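GrgF (Penicillium sp. sh18, PDB 6LZH) acts as a polyketide transferase in the biosynthesis of gregatin A, probably fusing two polyketide chains by Claisen condensation within an alpha/beta hydrolase fold. Local coordinates at residues A[148-151]-A[152-156]; A[185-188]-A[189-193]; A[205-208]-A[209-213]. All coordinates share one frame; numbering follows the deposited sequence.

Interaction 1: A[148-151]-A[152-156]; sequences ERRQ and PILEL
The carbonyl oxygen of Arg150 receives the amide of Leu154, N to O 3.0 Å, in a nearly straight bond with an N-H...O angle of 163°. One residue on, Glu155 N reaches Gln151 O at the same 3.0 Å, so two successive alpha-helical bonds close the opening turn. The side chains follow this spacing. Arg150 holds CG between its own backbone N and carbonyl carbon (chi1 89°), and from there the extended chain crosses Leu154 at a slant, with CG 3.9 Å from Leu154 CD1. Its guanidinium turns back toward the segment before the helix, where NH2 makes a salt bridge to Glu148 OE2 (3.1 Å) in the guanidinium plane, its hydrogen bond weak, and also binds Pro147 O. This is the start of helix 150-165, in the insertion between strands 133-137 and 232-237, where many alpha/beta hydrolases carry their cap. Pro152 suits such a first turn, in which a nitrogen without hydrogen breaks no helical bond. Arg149, bent at chi2 and chi3, crosses Pro152 at about a right angle and brings NH2 to 3.4 Å from Pro152 CG. Ile153 CG1 meets the edge of the same guanidinium, 3.7 Å from NH2, a nitrogen buried here without a polar partner in the model. Across the subunit interface, Arg150 packs on Ser228 and Leu154 on Phe127 of the second subunit.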
# COMPACT_ATOMS: atom_id res chain seq x y z
N GLU A 148 20.19 -2.24 -4.20
CA GLU A 148 21.12 -1.24 -4.69
C GLU A 148 21.03 -1.03 -6.20
O GLU A 148 21.83 -0.28 -6.76
CB GLU A 148 22.55 -1.63 -4.30
CG GLU A 148 22.82 -1.55 -2.80
CD GLU A 148 22.26 -0.28 -2.16
OE1 GLU A 148 22.98 0.74 -2.13
OE2 GLU A 148 21.11 -0.31 -1.66
N ARG A 149 20.07 -1.68 -6.87
CA ARG A 149 19.61 -1.25 -8.18
C ARG A 149 18.16 -0.77 -8.13
O ARG A 149 17.48 -0.70 -9.16
CB ARG A 149 19.77 -2.35 -9.23
CG ARG A 149 20.93 -2.12 -10.22
CD ARG A 149 20.51 -1.26 -11.42
NE ARG A 149 19.65 -1.96 -12.38
CZ ARG A 149 18.40 -1.61 -12.66
NH1 ARG A 149 17.69 -2.30 -13.55
NH2 ARG A 149 17.83 -0.58 -12.04
N ARG A 150 17.67 -0.45 -6.93
CA ARG A 150 16.36 0.17 -6.80
C ARG A 150 16.35 1.60 -7.32
O ARG A 150 15.31 2.09 -7.76
CB ARG A 150 15.91 0.16 -5.33
CG ARG A 150 16.36 1.41 -4.58
CD ARG A 150 15.95 1.44 -3.12
NE ARG A 150 16.63 2.56 -2.46
CZ ARG A 150 17.86 2.50 -1.96
NH1 ARG A 150 18.39 3.58 -1.40
NH2 ARG A 150 18.56 1.37 -2.00
N GLN A 151 17.50 2.28 -7.28
CA GLN A 151 17.54 3.71 -7.56
C GLN A 151 17.12 4.04 -8.98
O GLN A 151 16.28 4.94 -9.16
CB GLN A 151 18.93 4.26 -7.24
CG GLN A 151 19.40 3.97 -5.82
CD GLN A 151 20.29 2.73 -5.73
OE1 GLN A 151 19.85 1.62 -6.05
NE2 GLN A 151 21.53 2.93 -5.30
N PRO A 152 17.65 3.39 -10.02
CA PRO A 152 17.20 3.74 -11.38
C PRO A 152 15.71 3.56 -11.57
O PRO A 152 15.07 4.44 -12.16
CB PRO A 152 18.01 2.79 -12.27
CG PRO A 152 19.20 2.43 -11.46
CD PRO A 152 18.68 2.34 -10.06
N ILE A 153 15.11 2.47 -11.08
CA ILE A 153 13.70 2.27 -11.37
C ILE A 153 12.85 3.27 -10.60
O ILE A 153 11.82 3.74 -11.11
CB ILE A 153 13.28 0.81 -11.09
CG1 ILE A 153 14.11 -0.14 -11.94
CG2 ILE A 153 11.81 0.59 -11.44
CD1 ILE A 153 13.84 -1.60 -11.65
N LEU A 154 13.26 3.64 -9.39
CA LEU A 154 12.53 4.68 -8.66
C LEU A 154 12.60 6.02 -9.39
O LEU A 154 11.60 6.75 -9.46
CB LEU A 154 13.06 4.80 -7.23
CG LEU A 154 12.63 3.69 -6.27
CD1 LEU A 154 13.29 3.86 -4.89
CD2 LEU A 154 11.11 3.68 -6.12
N GLU A 155 13.76 6.35 -9.98
CA GLU A 155 13.86 7.58 -10.76
C GLU A 155 12.95 7.52 -11.98
O GLU A 155 12.28 8.51 -12.32
CB GLU A 155 15.32 7.82 -11.18
CG GLU A 155 15.64 9.21 -11.66
CD GLU A 155 15.09 9.52 -13.05
OE1 GLU A 155 15.18 8.65 -13.96
OE2 GLU A 155 14.55 10.62 -13.23
N LEU A 156 12.90 6.37 -12.66
CA LEU A 156 11.97 6.18 -13.77
C LEU A 156 10.53 6.35 -13.32
O LEU A 156 9.70 6.89 -14.06
CB LEU A 156 12.15 4.80 -14.40
CG LEU A 156 13.52 4.54 -15.04
CD1 LEU A 156 13.59 3.16 -15.67
CD2 LEU A 156 13.83 5.64 -16.07

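Interaction 2: A[185-188]-A[189-193]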
# COMPACT_ATOMS: atom_id res chain seq x y z
N GLY A 185 13.91 -5.87 -10.59
CA GLY A 185 12.99 -6.80 -9.95
C GLY A 185 12.25 -7.70 -10.92
O GLY A 185 11.07 -8.02 -10.70
N LEU A 186 12.92 -8.14 -11.99
CA LEU A 186 12.21 -8.81 -13.07
C LEU A 186 12.78 -10.18 -13.44
O LEU A 186 12.41 -10.72 -14.49
CB LEU A 186 12.20 -7.91 -14.32
CG LEU A 186 11.24 -6.71 -14.28
CD1 LEU A 186 10.98 -6.18 -15.68
CD2 LEU A 186 9.94 -7.09 -13.59
N GLN A 187 13.65 -10.77 -12.61
CA GLN A 187 14.28 -12.02 -13.02
C GLN A 187 13.27 -13.17 -13.08
O GLN A 187 13.34 -14.01 -13.99
CB GLN A 187 15.45 -12.39 -12.11
CG GLN A 187 16.45 -13.31 -12.81
CD GLN A 187 17.70 -13.58 -12.00
OE1 GLN A 187 18.77 -13.81 -12.56
NE2 GLN A 187 17.56 -13.56 -10.68
N LEU A 188 12.34 -13.24 -12.12
CA LEU A 188 11.31 -14.27 -12.20
C LEU A 188 10.57 -14.17 -13.53
O LEU A 188 10.31 -15.19 -14.19
CB LEU A 188 10.31 -14.14 -11.05
CG LEU A 188 9.11 -15.08 -11.23
CD1 LEU A 188 8.71 -15.55 -9.90
CD2 LEU A 188 7.90 -14.45 -11.92
N ALA A 189 10.18 -12.95 -13.90
CA ALA A 189 9.45 -12.74 -15.15
C ALA A 189 10.29 -13.15 -16.35
O ALA A 189 9.83 -13.89 -17.23
CB ALA A 189 9.02 -11.27 -15.26
N ALA A 190 11.55 -12.71 -16.38
CA ALA A 190 12.41 -13.03 -17.51
C ALA A 190 12.72 -14.52 -17.58
O ALA A 190 12.98 -15.05 -18.66
CB ALA A 190 13.69 -12.20 -17.43
N GLU A 191 12.71 -15.21 -16.43
CA GLU A 191 12.95 -16.65 -16.40
C GLU A 191 11.73 -17.44 -16.83
O GLU A 191 11.85 -18.47 -17.50
CB GLU A 191 13.35 -17.09 -14.99
CG GLU A 191 14.83 -17.20 -14.76
CD GLU A 191 15.16 -17.24 -13.28
OE1 GLU A 191 16.29 -16.84 -12.91
OE2 GLU A 191 14.29 -17.66 -12.49
N MET A 192 10.54 -16.99 -16.43
CA MET A 192 9.33 -17.75 -16.74
C MET A 192 8.90 -17.56 -18.19
O MET A 192 8.42 -18.51 -18.81
CB MET A 192 8.21 -17.35 -15.79
CG MET A 192 8.49 -17.74 -14.35
SD MET A 192 8.29 -19.52 -14.12
CE MET A 192 9.99 -20.10 -14.28
N MET A 193 9.08 -16.35 -18.73
CA MET A 193 8.55 -16.02 -20.06
C MET A 193 8.97 -17.02 -21.14
O MET A 193 8.08 -17.50 -21.87
CB MET A 193 8.96 -14.58 -20.42
CG MET A 193 8.99 -14.28 -21.92
SD MET A 193 9.63 -12.62 -22.30
CE MET A 193 11.37 -12.82 -21.94
O HOH W 1 9.73 -10.97 -11.67
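Leu188 and Met192, one helical turn apart, form the close-packed side of this contact. Leu188 O accepts the amide of Met192 at 2.9 Å from its N and, weakly, that of Glu191, while Met192 CG presses to 3.1 Å from the same oxygen. The two side chains cross at a slant, Leu188 CD2 lying 4.1 Å from Met192 CG. With CG beside the backbone N (chi1 -66°) and two further bends, Met192 folds over and touches His269, probably a catalytic residue; Leu188 packs on Cys243 and comes close to Cys115, the probable nucleophile. Helix 187-198 thus lays its first turns over the active site, as cap helices do in many alpha/beta hydrolases. Leu186 is its N-cap, whose O takes the amide of Ala190 (N to O 2.9 Å). A water serves the first turn as well, accepting from Ala189 N at 3.0 Å and donating only weakly to Gly185 O. The solvent side, by contrast, is loose: the exposed Gln187 runs out extended, and Glu191 OE1 lies 3.5 Å from its CG, with the amide and carboxylate planes 34° apart. Glu191 OE2 instead makes a weak bond to Ser242 OG.

Interaction 3: A[205-208]-A[209-213]; sequences NRIS and VQTYY
A buried strand-to-helix junction, capped by a serine, joins strand 206-208 to helix 209-216 within the part of the chain inserted between strands 133-137 and 232-237, neighbours in the main sheet. The chain turns from one element to the other at Ser208, and the two short axes make an angle of 55°. Ser208 is the N-cap. Its hydroxyl sits between its backbone N and carbonyl carbon (chi1 73°), a rotation that faces OG toward the helix, where it accepts a weak bond from Thr211 N at 3.2 Å. Thr211 OG1 donates to the same oxygen from 2.9 Å, so the hydroxyl pair ties the cap to Thr211, three residues on, by side chain as well as backbone. Asp81 OD1 also binds Ser208 OG, and Ile82 N binds Thr211 OG1, fixing both hydroxyls from the loop alongside. Thr211 N also bonds to Ser208 O (3.0 Å), well above the carbonyl plane, while Tyr212 N stays 4.2 Å from that oxygen: the first backbone bonds are of the i to i+3 kind, Tyr212 N making a weak one to Val209 O. Ile207 crosses Thr211 at about a right angle, its CG1 3.3 Å from Thr211 OG1. Strand 206-208 pairs antiparallel with strand 172-174, which Val209 also touches through Leu173; helix 150-165 packs against Tyr212 and receives Gln210 NE2 at Asp160, and Tyr213 meets His92 and Phe127 of the second subunit.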
# COMPACT_ATOMS: atom_id res chain seq x y z
N ASN A 205 5.30 -9.18 -22.27
CA ASN A 205 6.67 -9.04 -21.79
C ASN A 205 6.99 -7.62 -21.31
O ASN A 205 8.17 -7.22 -21.35
CB ASN A 205 7.66 -9.47 -22.88
CG ASN A 205 7.78 -8.45 -23.99
OD1 ASN A 205 6.79 -7.82 -24.38
ND2 ASN A 205 8.98 -8.29 -24.52
N ARG A 206 5.99 -6.87 -20.88
CA ARG A 206 6.18 -5.51 -20.39
C ARG A 206 5.40 -5.33 -19.10
O ARG A 206 4.32 -5.90 -18.91
CB ARG A 206 5.73 -4.47 -21.42
CG ARG A 206 6.35 -4.65 -22.81
CD ARG A 206 6.65 -3.31 -23.49
NE ARG A 206 8.07 -2.97 -23.41
CZ ARG A 206 8.56 -1.76 -23.64
NH1 ARG A 206 7.74 -0.77 -23.98
NH2 ARG A 206 9.87 -1.53 -23.54
N ILE A 207 5.94 -4.51 -18.21
CA ILE A 207 5.32 -4.22 -16.93
C ILE A 207 5.55 -2.73 -16.65
O ILE A 207 6.60 -2.18 -17.01
CB ILE A 207 5.91 -5.12 -15.82
CG1 ILE A 207 5.12 -4.95 -14.53
CG2 ILE A 207 7.37 -4.84 -15.59
CD1 ILE A 207 3.92 -5.84 -14.46
N SER A 208 4.55 -2.07 -16.07
CA SER A 208 4.70 -0.64 -15.79
C SER A 208 5.83 -0.41 -14.80
O SER A 208 6.06 -1.22 -13.90
CB SER A 208 3.40 -0.06 -15.23
OG SER A 208 3.21 -0.49 -13.90
N VAL A 209 6.53 0.71 -14.97
CA VAL A 209 7.55 1.06 -13.98
C VAL A 209 6.92 1.31 -12.61
O VAL A 209 7.59 1.17 -11.59
CB VAL A 209 8.38 2.29 -14.41
CG1 VAL A 209 9.02 2.06 -15.77
CG2 VAL A 209 7.54 3.56 -14.44
N GLN A 210 5.64 1.69 -12.56
CA GLN A 210 5.01 1.91 -11.27
C GLN A 210 4.86 0.61 -10.49
O GLN A 210 4.72 0.65 -9.26
CB GLN A 210 3.64 2.59 -11.46
CG GLN A 210 3.74 3.96 -12.14
CD GLN A 210 4.58 4.94 -11.33
OE1 GLN A 210 4.60 4.89 -10.08
NE2 GLN A 210 5.28 5.83 -12.03
N THR A 211 4.85 -0.52 -11.20
CA THR A 211 4.77 -1.81 -10.51
C THR A 211 5.87 -1.94 -9.46
O THR A 211 5.60 -2.35 -8.32
CB THR A 211 4.86 -2.95 -11.52
OG1 THR A 211 3.70 -2.93 -12.39
CG2 THR A 211 4.95 -4.30 -10.81
N TYR A 212 7.10 -1.55 -9.80
CA TYR A 212 8.21 -1.67 -8.86
C TYR A 212 8.07 -0.68 -7.70
O TYR A 212 8.35 -1.03 -6.55
CB TYR A 212 9.54 -1.48 -9.58
CG TYR A 212 10.74 -1.76 -8.69
CD1 TYR A 212 11.24 -3.06 -8.53
CD2 TYR A 212 11.35 -0.74 -7.97
CE1 TYR A 212 12.33 -3.32 -7.70
CE2 TYR A 212 12.44 -1.00 -7.13
CZ TYR A 212 12.92 -2.29 -7.00
OH TYR A 212 14.00 -2.55 -6.17
N TYR A 213 7.62 0.55 -7.99
CA TYR A 213 7.34 1.53 -6.95
C TYR A 213 6.37 0.99 -5.90
O TYR A 213 6.62 1.06 -4.70
CB TYR A 213 6.78 2.82 -7.58
CG TYR A 213 6.36 3.89 -6.57
CD1 TYR A 213 5.10 3.87 -5.97
CD2 TYR A 213 7.23 4.92 -6.23
CE1 TYR A 213 4.72 4.84 -5.05
CE2 TYR A 213 6.86 5.90 -5.30
CZ TYR A 213 5.61 5.86 -4.72
OH TYR A 213 5.23 6.84 -3.82

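All three are local contacts at helix starts in one insertion of the fold, following one another along the chain. Interaction 3 lies between the other two, its centre about 12 Å from each, whereas the centres of interactions 1 and 2 are about 18 Å apart. Tyr212 joins it to interaction 1: its CB is 3.6 Å from Ile153 CG2. Toward interaction 2, Ile207 CG2 meets Leu186 CD1 at 3.9 Å. Interaction 2 alone reaches the probable catalytic residues, the Met192 side chain being about 3 Å from that of His269; interaction 3 stands further back, with the Ile207 side chain about 11 Å from that of Cys115, and its Tyr212 side chain is about 8 Å from a bound sodium ion.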